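PDB 5GZT: chitinase from Paenibacillus sp. FPU-7, which probably catalyses the random endo-hydrolysis of beta-1,4 linkages between N-acetylglucosamine units in chitin and chitodextrins. Local coordinates for residues Q680-P685 / A742-M748; I732-V738 / D750-V756; A984-T988 / S997-V1001; A1100-K1104 / N1130-A1134. All blocks are in the same frame, centred on the assembly; numbering follows the deposited sequence.

Interaction 1. Residues Q680-P685 / A742-M748; sequences QGTLKP and AVLEANM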
loop_
_atom_site.group_PDB
_atom_site.type_symbol
_atom_site.label_atom_id
_atom_site.label_comp_id
_atom_site.label_asym_id
_atom_site.label_seq_id
_atom_site.Cartn_x
_atom_site.Cartn_y
_atom_site.Cartn_z
ATOM N N GLN B 680 18.177 -3.912 9.654
ATOM C CA GLN B 680 17.335 -4.900 8.969
ATOM C C GLN B 680 17.387 -6.144 9.816
ATOM O O GLN B 680 18.474 -6.580 10.156
ATOM C CB GLN B 680 17.785 -5.078 7.522
ATOM C CG GLN B 680 17.001 -6.147 6.821
ATOM C CD GLN B 680 17.070 -6.084 5.302
ATOM O OE1 GLN B 680 17.943 -6.727 4.681
ATOM N NE2 GLN B 680 16.118 -5.368 4.697
ATOM N N GLY B 681 16.211 -6.676 10.232
ATOM C CA GLY B 681 16.186 -7.770 11.205
ATOM C C GLY B 681 15.948 -7.228 12.593
ATOM O O GLY B 681 16.262 -6.056 12.862
ATOM N N THR B 682 15.456 -8.083 13.489
ATOM C CA THR B 682 15.081 -7.710 14.827
ATOM C C THR B 682 15.662 -8.682 15.790
ATOM O O THR B 682 15.261 -9.834 15.787
ATOM C CB THR B 682 13.536 -7.666 14.938
ATOM O OG1 THR B 682 12.976 -6.952 13.778
ATOM C CG2 THR B 682 13.127 -7.037 16.194
ATOM N N LEU B 683 16.547 -8.233 16.702
ATOM C CA LEU B 683 17.102 -9.109 17.695
ATOM C C LEU B 683 15.983 -9.707 18.587
ATOM O O LEU B 683 14.999 -9.055 18.918
ATOM C CB LEU B 683 18.104 -8.415 18.629
ATOM C CG LEU B 683 19.313 -7.688 18.007
ATOM C CD1 LEU B 683 20.056 -6.946 19.082
ATOM C CD2 LEU B 683 20.169 -8.747 17.328
ATOM N N LYS B 684 16.203 -10.967 18.971
ATOM C CA LYS B 684 15.555 -11.533 20.154
ATOM C C LYS B 684 15.740 -10.543 21.312
ATOM O O LYS B 684 16.819 -9.892 21.463
ATOM C CB LYS B 684 16.185 -12.855 20.525
ATOM C CG LYS B 684 15.970 -13.959 19.467
ATOM C CD LYS B 684 16.678 -15.271 19.854
ATOM C CE LYS B 684 18.145 -15.209 19.582
ATOM N NZ LYS B 684 18.999 -16.289 20.178
ATOM N N PRO B 685 14.761 -10.466 22.175
ATOM C CA PRO B 685 14.914 -9.556 23.295
ATOM C C PRO B 685 16.187 -9.807 24.106
ATOM O O PRO B 685 16.762 -8.842 24.652
ATOM C CB PRO B 685 13.624 -9.787 24.118
ATOM C CG PRO B 685 12.649 -10.269 23.093
ATOM C CD PRO B 685 13.388 -11.001 22.038
ATOM N N ALA B 742 20.488 -14.650 15.647
ATOM C CA ALA B 742 20.229 -13.541 16.607
ATOM C C ALA B 742 18.856 -12.972 16.510
ATOM O O ALA B 742 18.417 -12.359 17.461
ATOM C CB ALA B 742 21.241 -12.393 16.413
ATOM N N VAL B 743 18.189 -13.122 15.356
ATOM C CA VAL B 743 16.969 -12.348 15.083
ATOM C C VAL B 743 15.724 -13.256 15.156
ATOM O O VAL B 743 15.818 -14.465 15.124
ATOM C CB VAL B 743 17.004 -11.642 13.725
ATOM C CG1 VAL B 743 18.191 -10.644 13.711
ATOM C CG2 VAL B 743 17.148 -12.629 12.555
ATOM N N LEU B 744 14.589 -12.598 15.197
ATOM C CA LEU B 744 13.279 -13.153 15.365
ATOM C C LEU B 744 12.740 -13.611 14.022
ATOM O O LEU B 744 11.956 -14.507 13.978
ATOM C CB LEU B 744 12.336 -12.030 15.954
ATOM C CG LEU B 744 12.573 -11.741 17.444
ATOM C CD1 LEU B 744 11.706 -10.584 17.979
ATOM C CD2 LEU B 744 12.351 -12.933 18.306
ATOM N N GLU B 745 13.084 -12.913 12.961
ATOM C CA GLU B 745 12.641 -13.252 11.654
ATOM C C GLU B 745 13.217 -14.606 11.277
ATOM O O GLU B 745 14.311 -14.979 11.701
ATOM C CB GLU B 745 13.125 -12.214 10.628
ATOM C CG GLU B 745 12.459 -10.836 10.741
ATOM C CD GLU B 745 13.089 -9.907 11.816
ATOM O OE1 GLU B 745 13.970 -10.364 12.556
ATOM O OE2 GLU B 745 12.721 -8.729 11.923
ATOM N N ALA B 746 12.530 -15.311 10.443
ATOM C CA ALA B 746 12.806 -16.751 10.178
ATOM C C ALA B 746 13.970 -17.031 9.245
ATOM O O ALA B 746 14.772 -17.905 9.538
ATOM C CB ALA B 746 11.541 -17.424 9.601
ATOM N N ASN B 747 14.083 -16.402 8.103
ATOM C CA ASN B 747 15.128 -16.999 7.196
ATOM C C ASN B 747 16.159 -15.967 6.720
ATOM O O ASN B 747 16.579 -15.977 5.580
ATOM C CB ASN B 747 14.460 -17.682 5.963
ATOM C CG ASN B 747 13.537 -18.838 6.352
ATOM O OD1 ASN B 747 13.980 -19.916 6.815
ATOM N ND2 ASN B 747 12.237 -18.613 6.179
ATOM N N MET B 748 16.599 -15.111 7.627
ATOM C CA MET B 748 17.636 -14.144 7.279
ATOM C C MET B 748 19.025 -14.755 7.273
ATOM O O MET B 748 19.247 -15.834 7.785
ATOM C CB MET B 748 17.568 -13.023 8.237
ATOM C CG MET B 748 16.207 -12.395 8.217
ATOM S SD MET B 748 16.001 -10.826 9.092
ATOM C CE MET B 748 16.921 -9.667 8.010
#
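E745 and T682 illustrate how a single carboxylate can hold a loop by its backbone and its side chain together. The hydroxyl OG1 of T682 donates to OE2 of E745 over 2.6 Å and arrives on the syn lone pair. The backbone N of T682 reaches OE1 of E745 at 2.9 Å, also from the syn side but 22° out of the carboxylate plane. E745 bends at chi2 (83°), and its side chain crosses that of T682 at about a right angle. With an alanine for E745, the T682 amide would probably lose its acceptor and the hydroxyl fall back on T602, weakening the tie between the two loops.

Main-chain bonds form a second group. L744 N donates to T682 O at 2.9 Å and K684 N to A742 O at 3.0 Å, making a lone beta bridge between L683 and V743. CA of V743 adds a C-H contact to T682 O at 3.1 Å.

Apolar contacts frame these bonds. M748 lays SD against CA of G681 at 3.7 Å and turns its CE methyl onto CG of Q680. A CB on G681 would press on V743 and M748 and jam against the preceding carbonyl. At the other end L683 CD2 meets A742 CB, and L744 CD2 meets the aliphatic part of K684, whose NZ is salt-bridged to D691.

Both loops belong to the immunoglobulin-like domain and abut the first glycosyl hydrolase module: L744 rests on R579 and W581 of strand 578-582, E745 on A603 and A606 of helix 602-614, and M748 on R641 of helix 633-642.

Interaction 2. Residues I732-V738 / D750-V756; sequences IDVRVVV and DSAPASV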
loop_
_atom_site.group_PDB
_atom_site.type_symbol
_atom_site.label_atom_id
_atom_site.label_comp_id
_atom_site.label_asym_id
_atom_site.label_seq_id
_atom_site.Cartn_x
_atom_site.Cartn_y
_atom_site.Cartn_z
ATOM N N ILE B 732 42.869 -0.286 15.784
ATOM C CA ILE B 732 42.571 -1.666 15.599
ATOM C C ILE B 732 41.151 -1.783 15.053
ATOM O O ILE B 732 40.182 -1.240 15.659
ATOM C CB ILE B 732 42.698 -2.401 16.923
ATOM C CG1 ILE B 732 44.173 -2.299 17.480
ATOM C CG2 ILE B 732 42.259 -3.874 16.717
ATOM C CD1 ILE B 732 44.329 -2.741 18.896
ATOM N N ASP B 733 41.005 -2.455 13.902
ATOM C CA ASP B 733 39.692 -2.662 13.326
ATOM C C ASP B 733 39.000 -3.832 14.033
ATOM O O ASP B 733 39.535 -4.909 14.125
ATOM C CB ASP B 733 39.777 -2.898 11.789
ATOM C CG ASP B 733 38.366 -2.991 11.132
ATOM O OD1 ASP B 733 37.445 -2.154 11.482
ATOM O OD2 ASP B 733 38.201 -3.858 10.258
ATOM N N VAL B 734 37.807 -3.603 14.548
ATOM C CA VAL B 734 36.989 -4.622 15.204
ATOM C C VAL B 734 35.771 -4.933 14.311
ATOM O O VAL B 734 35.154 -4.011 13.820
ATOM C CB VAL B 734 36.548 -4.137 16.613
ATOM C CG1 VAL B 734 35.697 -5.186 17.323
ATOM C CG2 VAL B 734 37.757 -3.870 17.447
ATOM N N ARG B 735 35.486 -6.203 14.019
ATOM C CA ARG B 735 34.452 -6.549 13.076
ATOM C C ARG B 735 33.402 -7.405 13.834
ATOM O O ARG B 735 33.761 -8.353 14.497
ATOM C CB ARG B 735 35.031 -7.360 11.887
ATOM C CG ARG B 735 35.950 -6.568 10.995
ATOM C CD ARG B 735 35.108 -5.722 10.107
ATOM N NE ARG B 735 35.874 -4.815 9.308
ATOM C CZ ARG B 735 35.457 -4.187 8.222
ATOM N NH1 ARG B 735 34.248 -4.380 7.719
ATOM N NH2 ARG B 735 36.288 -3.397 7.573
ATOM N N VAL B 736 32.118 -7.093 13.642
ATOM C CA VAL B 736 31.004 -7.687 14.383
ATOM C C VAL B 736 30.040 -8.291 13.393
ATOM O O VAL B 736 29.505 -7.605 12.551
ATOM C CB VAL B 736 30.240 -6.614 15.224
ATOM C CG1 VAL B 736 29.132 -7.277 16.054
ATOM C CG2 VAL B 736 31.259 -5.969 16.175
ATOM N N VAL B 737 29.849 -9.602 13.443
ATOM C CA VAL B 737 28.850 -10.171 12.566
ATOM C C VAL B 737 27.644 -10.557 13.451
ATOM O O VAL B 737 27.831 -11.200 14.461
ATOM C CB VAL B 737 29.373 -11.452 11.891
ATOM C CG1 VAL B 737 28.225 -12.183 11.224
ATOM C CG2 VAL B 737 30.536 -11.117 10.886
ATOM N N VAL B 738 26.448 -10.147 13.031
ATOM C CA VAL B 738 25.211 -10.512 13.687
ATOM C C VAL B 738 24.619 -11.698 12.958
ATOM O O VAL B 738 24.222 -11.597 11.780
ATOM C CB VAL B 738 24.215 -9.338 13.664
ATOM C CG1 VAL B 738 22.967 -9.661 14.475
ATOM C CG2 VAL B 738 24.844 -8.129 14.275
ATOM N N ASP B 750 23.382 -13.998 7.819
ATOM C CA ASP B 750 24.319 -13.217 8.672
ATOM C C ASP B 750 24.535 -11.817 8.143
ATOM O O ASP B 750 24.499 -11.595 6.968
ATOM C CB ASP B 750 25.670 -13.913 8.720
ATOM C CG ASP B 750 25.621 -15.260 9.385
ATOM O OD1 ASP B 750 24.591 -15.686 9.909
ATOM O OD2 ASP B 750 26.653 -15.904 9.379
ATOM N N SER B 751 24.712 -10.853 9.003
ATOM C CA SER B 751 25.043 -9.506 8.531
ATOM C C SER B 751 26.476 -9.537 7.972
ATOM O O SER B 751 27.248 -10.429 8.254
ATOM C CB SER B 751 25.045 -8.450 9.708
ATOM O OG SER B 751 26.210 -8.695 10.546
ATOM N N ALA B 752 26.804 -8.525 7.194
ATOM C CA ALA B 752 28.169 -8.306 6.811
ATOM C C ALA B 752 28.906 -7.918 8.061
ATOM O O ALA B 752 28.253 -7.489 9.064
ATOM C CB ALA B 752 28.243 -7.164 5.764
ATOM N N PRO B 753 30.231 -8.100 8.071
ATOM C CA PRO B 753 31.033 -7.759 9.242
ATOM C C PRO B 753 31.112 -6.247 9.444
ATOM O O PRO B 753 31.692 -5.511 8.675
ATOM C CB PRO B 753 32.370 -8.386 8.979
ATOM C CG PRO B 753 32.263 -9.099 7.701
ATOM C CD PRO B 753 31.089 -8.611 6.966
ATOM N N ALA B 754 30.489 -5.799 10.497
ATOM C CA ALA B 754 30.425 -4.355 10.774
ATOM C C ALA B 754 31.714 -3.914 11.405
ATOM O O ALA B 754 32.114 -4.481 12.376
ATOM C CB ALA B 754 29.335 -4.108 11.782
ATOM N N SER B 755 32.283 -2.832 10.915
ATOM C CA SER B 755 33.488 -2.243 11.456
ATOM C C SER B 755 33.249 -1.177 12.573
ATOM O O SER B 755 32.498 -0.226 12.396
ATOM C CB SER B 755 34.152 -1.495 10.289
ATOM O OG SER B 755 35.390 -0.889 10.708
ATOM N N VAL B 756 33.900 -1.378 13.711
ATOM C CA VAL B 756 34.044 -0.376 14.767
ATOM C C VAL B 756 35.586 -0.379 15.132
ATOM O O VAL B 756 36.379 -1.129 14.482
ATOM C CB VAL B 756 33.173 -0.686 15.971
ATOM C CG1 VAL B 756 31.700 -0.527 15.531
ATOM C CG2 VAL B 756 33.388 -2.080 16.418
#
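V734 and V756 bond N to O in both directions at 2.9 Å, as do V736 and A754, with R735 and S755 a non-hydrogen-bonded pair between them. V734, V736, V756 and A754 meet on one face, with V756 CG2 3.8 Å from V734 CB. On the other, the guanidinium of R735 lies flat over CB of S755. At its edge NH1 donates to P753 O at 3.0 Å. S755 OG in turn donates to D733 OD1 at 2.5 Å.

This is the antiparallel pairing of neighbouring strands in an immunoglobulin-like domain, with 692-695 bonded along the far edge of 732-738. Past the regular pairing, the OG of S751, set between its backbone N and carbonyl carbon (chi1 72°), accepts from V738 N at 2.9 Å and donates to A752 O, while S751 N donates to V738 O.

In the second shell, a salt bridge from NE of R735 to OD2 of D733 (2.7 Å), near the guanidinium plane, fixes the turn of that group. Farther out, NH2 of R735 bonds to G1009 O and S755 OG to A1012 N, on the second hydrolase module; L676 of strand 668-678 covers V736, A754 and V756.

Interaction 3. Residues A984-T988 / S997-V1001; sequences ASVYT and SADSV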
loop_
_atom_site.group_PDB
_atom_site.type_symbol
_atom_site.label_atom_id
_atom_site.label_comp_id
_atom_site.label_asym_id
_atom_site.label_seq_id
_atom_site.Cartn_x
_atom_site.Cartn_y
_atom_site.Cartn_z
ATOM N N ALA B 984 26.802 19.920 2.014
ATOM C CA ALA B 984 27.735 19.339 2.950
ATOM C C ALA B 984 27.105 18.724 4.205
ATOM O O ALA B 984 27.781 18.551 5.232
ATOM C CB ALA B 984 28.711 20.405 3.366
ATOM N N SER B 985 25.828 18.350 4.144
ATOM C CA SER B 985 25.133 17.984 5.391
ATOM C C SER B 985 25.670 16.706 6.014
ATOM O O SER B 985 25.871 15.695 5.303
ATOM C CB SER B 985 23.642 17.808 5.146
ATOM O OG SER B 985 23.384 16.851 4.149
ATOM N N VAL B 986 25.831 16.718 7.332
ATOM C CA VAL B 986 26.280 15.548 8.045
ATOM C C VAL B 986 25.276 14.389 8.075
ATOM O O VAL B 986 25.721 13.232 7.829
ATOM C CB VAL B 986 26.895 15.889 9.388
ATOM C CG1 VAL B 986 26.075 16.899 10.166
ATOM C CG2 VAL B 986 27.174 14.641 10.210
ATOM N N TYR B 987 23.964 14.663 8.218
ATOM C CA TYR B 987 22.914 13.668 7.963
ATOM C C TYR B 987 21.996 14.042 6.808
ATOM O O TYR B 987 21.984 15.196 6.318
ATOM C CB TYR B 987 22.116 13.370 9.265
ATOM C CG TYR B 987 22.979 12.935 10.472
ATOM C CD1 TYR B 987 23.350 11.611 10.700
ATOM C CD2 TYR B 987 23.352 13.837 11.394
ATOM C CE1 TYR B 987 24.131 11.235 11.845
ATOM C CE2 TYR B 987 24.127 13.493 12.480
ATOM C CZ TYR B 987 24.528 12.203 12.703
ATOM O OH TYR B 987 25.343 11.976 13.862
ATOM N N THR B 988 21.329 13.031 6.267
ATOM C CA THR B 988 20.470 13.258 5.117
ATOM C C THR B 988 19.159 13.860 5.716
ATOM O O THR B 988 18.558 13.256 6.642
ATOM C CB THR B 988 20.108 11.941 4.421
ATOM O OG1 THR B 988 21.255 11.318 3.832
ATOM C CG2 THR B 988 19.095 12.220 3.307
ATOM N N SER B 997 24.633 12.684 2.334
ATOM C CA SER B 997 25.195 13.251 3.545
ATOM C C SER B 997 26.480 12.559 3.874
ATOM O O SER B 997 26.744 11.493 3.350
ATOM C CB SER B 997 24.181 13.089 4.709
ATOM O OG SER B 997 23.874 11.749 4.901
ATOM N N ALA B 998 27.191 13.074 4.853
ATOM C CA ALA B 998 28.350 12.374 5.391
ATOM C C ALA B 998 27.957 10.969 5.818
ATOM O O ALA B 998 28.666 10.013 5.550
ATOM C CB ALA B 998 28.953 13.115 6.554
ATOM N N ASP B 999 26.840 10.857 6.536
ATOM C CA ASP B 999 26.321 9.581 7.030
ATOM C C ASP B 999 26.097 8.652 5.899
ATOM O O ASP B 999 26.575 7.489 5.954
ATOM C CB ASP B 999 25.011 9.823 7.874
ATOM C CG ASP B 999 24.450 8.563 8.452
ATOM O OD1 ASP B 999 25.215 7.796 9.071
ATOM O OD2 ASP B 999 23.264 8.274 8.193
ATOM N N SER B 1000 25.379 9.084 4.855
ATOM C CA SER B 1000 25.058 8.184 3.764
ATOM C C SER B 1000 26.314 7.804 2.992
ATOM O O SER B 1000 26.489 6.604 2.658
ATOM C CB SER B 1000 24.053 8.758 2.762
ATOM O OG SER B 1000 24.593 9.787 1.965
ATOM N N VAL B 1001 27.196 8.767 2.786
ATOM C CA VAL B 1001 28.456 8.467 2.024
ATOM C C VAL B 1001 29.398 7.522 2.765
ATOM O O VAL B 1001 29.872 6.479 2.258
ATOM C CB VAL B 1001 29.180 9.781 1.691
ATOM C CG1 VAL B 1001 30.505 9.495 1.018
ATOM C CG2 VAL B 1001 28.360 10.588 0.771
HETATM O O HOH W 1 21.561 10.093 7.140
#
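The hydroxyl of S997 is gripped from two directions: it donates to OG1 of T988 at 2.9 Å and accepts from N of S1000, 3.1 Å from the same OG. A first torsion of 58° sets OG between the backbone N and the carbonyl carbon of S997, within reach of helix start and loop. S1000 returns the favour, its OG accepting from N of S997 at 2.9 Å, and the two serines make a capping box with S997 as N-cap. With an alanine in place of S997, the amide of S1000 would probably lose its capping acceptor and T988 OG1 the donor that ties it to the helix.

Loop carbonyls serve the amides that the serine does not. N of A998 donates to S985 O at 3.0 Å, in the carbonyl plane, and N of D999 to V986 O at 2.9 Å. One water accepts from T988 N and donates to D999 OD2, at 2.7 Å from that oxygen.

Carbon contacts accompany these bonds. CD1 of Y987 comes 3.7 Å from CB of D999, obliquely, with ring and carboxylate planes 54° apart. V986 CG2 touches A998 CB. OG1 of T988 is held further by D995 O, and OD1 of D999 by the hydroxyl of Y1102.

The loop links strand 964-967 to helix 998-1007 of the second family 18 TIM barrel, whose start the cap thus seats. The first three amides of this helix all have acceptors, two of them from the loop. The partial positive charge expected there would probably favour an ionised D999.

Interaction 4. Residues A1100-K1104 / N1130-A1134; sequences AEYAK and NELKA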
loop_
_atom_site.group_PDB
_atom_site.type_symbol
_atom_site.label_atom_id
_atom_site.label_comp_id
_atom_site.label_asym_id
_atom_site.label_seq_id
_atom_site.Cartn_x
_atom_site.Cartn_y
_atom_site.Cartn_z
ATOM N N ALA B 1100 32.432 16.174 13.735
ATOM C CA ALA B 1100 33.409 15.722 14.665
ATOM C C ALA B 1100 32.856 14.681 15.669
ATOM O O ALA B 1100 33.482 13.642 15.988
ATOM C CB ALA B 1100 34.001 16.889 15.392
ATOM N N GLU B 1101 31.619 14.941 16.100
ATOM C CA GLU B 1101 30.896 14.030 16.923
ATOM C C GLU B 1101 30.596 12.740 16.197
ATOM O O GLU B 1101 30.739 11.704 16.789
ATOM C CB GLU B 1101 29.571 14.674 17.394
ATOM C CG GLU B 1101 28.766 13.760 18.311
ATOM C CD GLU B 1101 27.586 14.492 18.939
ATOM O OE1 GLU B 1101 27.505 14.570 20.157
ATOM O OE2 GLU B 1101 26.802 14.993 18.187
ATOM N N TYR B 1102 30.179 12.841 14.934
ATOM C CA TYR B 1102 29.988 11.710 14.060
ATOM C C TYR B 1102 31.267 10.883 13.982
ATOM O O TYR B 1102 31.250 9.701 14.211
ATOM C CB TYR B 1102 29.509 12.180 12.669
ATOM C CG TYR B 1102 29.053 11.043 11.764
ATOM C CD1 TYR B 1102 27.735 10.540 11.843
ATOM C CD2 TYR B 1102 29.928 10.415 10.887
ATOM C CE1 TYR B 1102 27.367 9.470 11.041
ATOM C CE2 TYR B 1102 29.542 9.388 10.067
ATOM C CZ TYR B 1102 28.266 8.903 10.147
ATOM O OH TYR B 1102 27.892 7.795 9.414
ATOM N N ALA B 1103 32.416 11.522 13.713
ATOM C CA ALA B 1103 33.727 10.820 13.699
ATOM C C ALA B 1103 33.996 10.013 14.963
ATOM O O ALA B 1103 34.363 8.839 14.906
ATOM C CB ALA B 1103 34.826 11.817 13.461
ATOM N N LYS B 1104 33.803 10.625 16.108
ATOM C CA LYS B 1104 34.027 9.958 17.396
ATOM C C LYS B 1104 33.064 8.797 17.616
ATOM O O LYS B 1104 33.510 7.720 17.992
ATOM C CB LYS B 1104 33.830 10.933 18.539
ATOM C CG LYS B 1104 34.983 11.902 18.707
ATOM C CD LYS B 1104 34.557 13.201 19.326
ATOM C CE LYS B 1104 34.157 13.015 20.750
ATOM N NZ LYS B 1104 33.712 14.302 21.348
ATOM N N ASN B 1130 37.642 21.535 19.423
ATOM C CA ASN B 1130 37.067 21.432 20.771
ATOM C C ASN B 1130 36.223 20.186 20.891
ATOM O O ASN B 1130 36.242 19.546 21.909
ATOM C CB ASN B 1130 36.236 22.693 21.134
ATOM C CG ASN B 1130 37.089 23.933 21.282
ATOM O OD1 ASN B 1130 38.318 23.890 21.464
ATOM N ND2 ASN B 1130 36.421 25.089 21.164
ATOM N N GLU B 1131 35.476 19.829 19.868
ATOM C CA GLU B 1131 34.634 18.623 19.939
ATOM C C GLU B 1131 35.508 17.381 19.950
ATOM O O GLU B 1131 35.269 16.445 20.751
ATOM C CB GLU B 1131 33.640 18.566 18.784
ATOM C CG GLU B 1131 32.815 17.281 18.758
ATOM C CD GLU B 1131 31.966 17.125 20.057
ATOM O OE1 GLU B 1131 31.687 18.199 20.687
ATOM O OE2 GLU B 1131 31.588 15.966 20.430
ATOM N N LEU B 1132 36.593 17.359 19.151
ATOM C CA LEU B 1132 37.458 16.127 19.178
ATOM C C LEU B 1132 38.177 15.943 20.485
ATOM O O LEU B 1132 38.577 14.808 20.828
ATOM C CB LEU B 1132 38.527 16.137 18.066
ATOM C CG LEU B 1132 37.900 16.026 16.684
ATOM C CD1 LEU B 1132 39.047 16.009 15.683
ATOM C CD2 LEU B 1132 36.968 14.816 16.502
ATOM N N LYS B 1133 38.478 17.027 21.178
ATOM C CA LYS B 1133 39.087 16.877 22.505
ATOM C C LYS B 1133 38.112 16.460 23.575
ATOM O O LYS B 1133 38.493 15.706 24.453
ATOM C CB LYS B 1133 39.708 18.155 22.976
ATOM C CG LYS B 1133 41.033 18.480 22.281
ATOM C CD LYS B 1133 42.041 17.318 22.240
ATOM C CE LYS B 1133 43.337 17.710 21.571
ATOM N NZ LYS B 1133 44.182 16.493 21.442
ATOM N N ALA B 1134 36.886 16.993 23.519
ATOM C CA ALA B 1134 35.847 16.791 24.555
ATOM C C ALA B 1134 35.604 15.307 24.991
ATOM O O ALA B 1134 35.146 15.012 26.120
ATOM C CB ALA B 1134 34.561 17.437 24.072
HETATM O O HOH W 2 29.545 14.848 21.675
#
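Two helices of the second hydrolase module come closest at A1100 and L1132, whose CA atoms are 6.1 Å apart, an approach that the small side chain of A1100 permits. CB of A1100 sits between two neighbours, CG of E1131 at 3.6 Å and CD2 of L1132 at 3.8 Å.

Beyond this apolar spot the contact is mainly polar. K1104 bends at chi3 (68°) and crosses E1131 obliquely, with CD passing over CD2 of L1132, to bring its ammonium to two oxygens of one residue. NZ lies 2.7 Å from the main-chain O of E1131 and 2.9 Å from its carboxylate OE2, a salt bridge formed 59° out of the carboxylate plane. The carbonyl belongs to the last turn of helix 1123-1133, where a positive charge would probably be favoured by the helix end.

E1101 approaches the same carboxylate obliquely, the two carboxylate planes 69° apart. Its OE1 is 4.3 Å from OE2 of E1131, and a water donates to both oxygens, which probably eases the repulsion between them.

On the barrel side, A1103 and L1132 both rest on V1111 of strand 1110-1114, which lies between the two helices in sequence. Adjacent helices packed outside a parallel strand in this way are characteristic of the TIM barrel of glycosyl hydrolase family 18, here where the chain completes its second barrel.

In the fold
The four contacts grade from partly buried to surface. Interactions 1 and 2 share the immunoglobulin-like domain: their segments alternate along the chain and pack together where L683 CD2 meets V738 CG1, 4.1 Å apart. Strand pairing dominates interaction 2, whereas interaction 1, between loops, leans on a carboxylate. Interactions 3 and 4 belong to the second barrel, their centres about 16 Å apart, and are joined by D999 OD1 and Y1102 OH at 2.7 Å, probably a hydrogen bond. Interaction 3 spends its polar groups on capping a helix start; interaction 4, the surface contact, joins two helices by a salt bridge and water. Interactions 2 and 4 approach to about 9 Å between nearest atoms without touching.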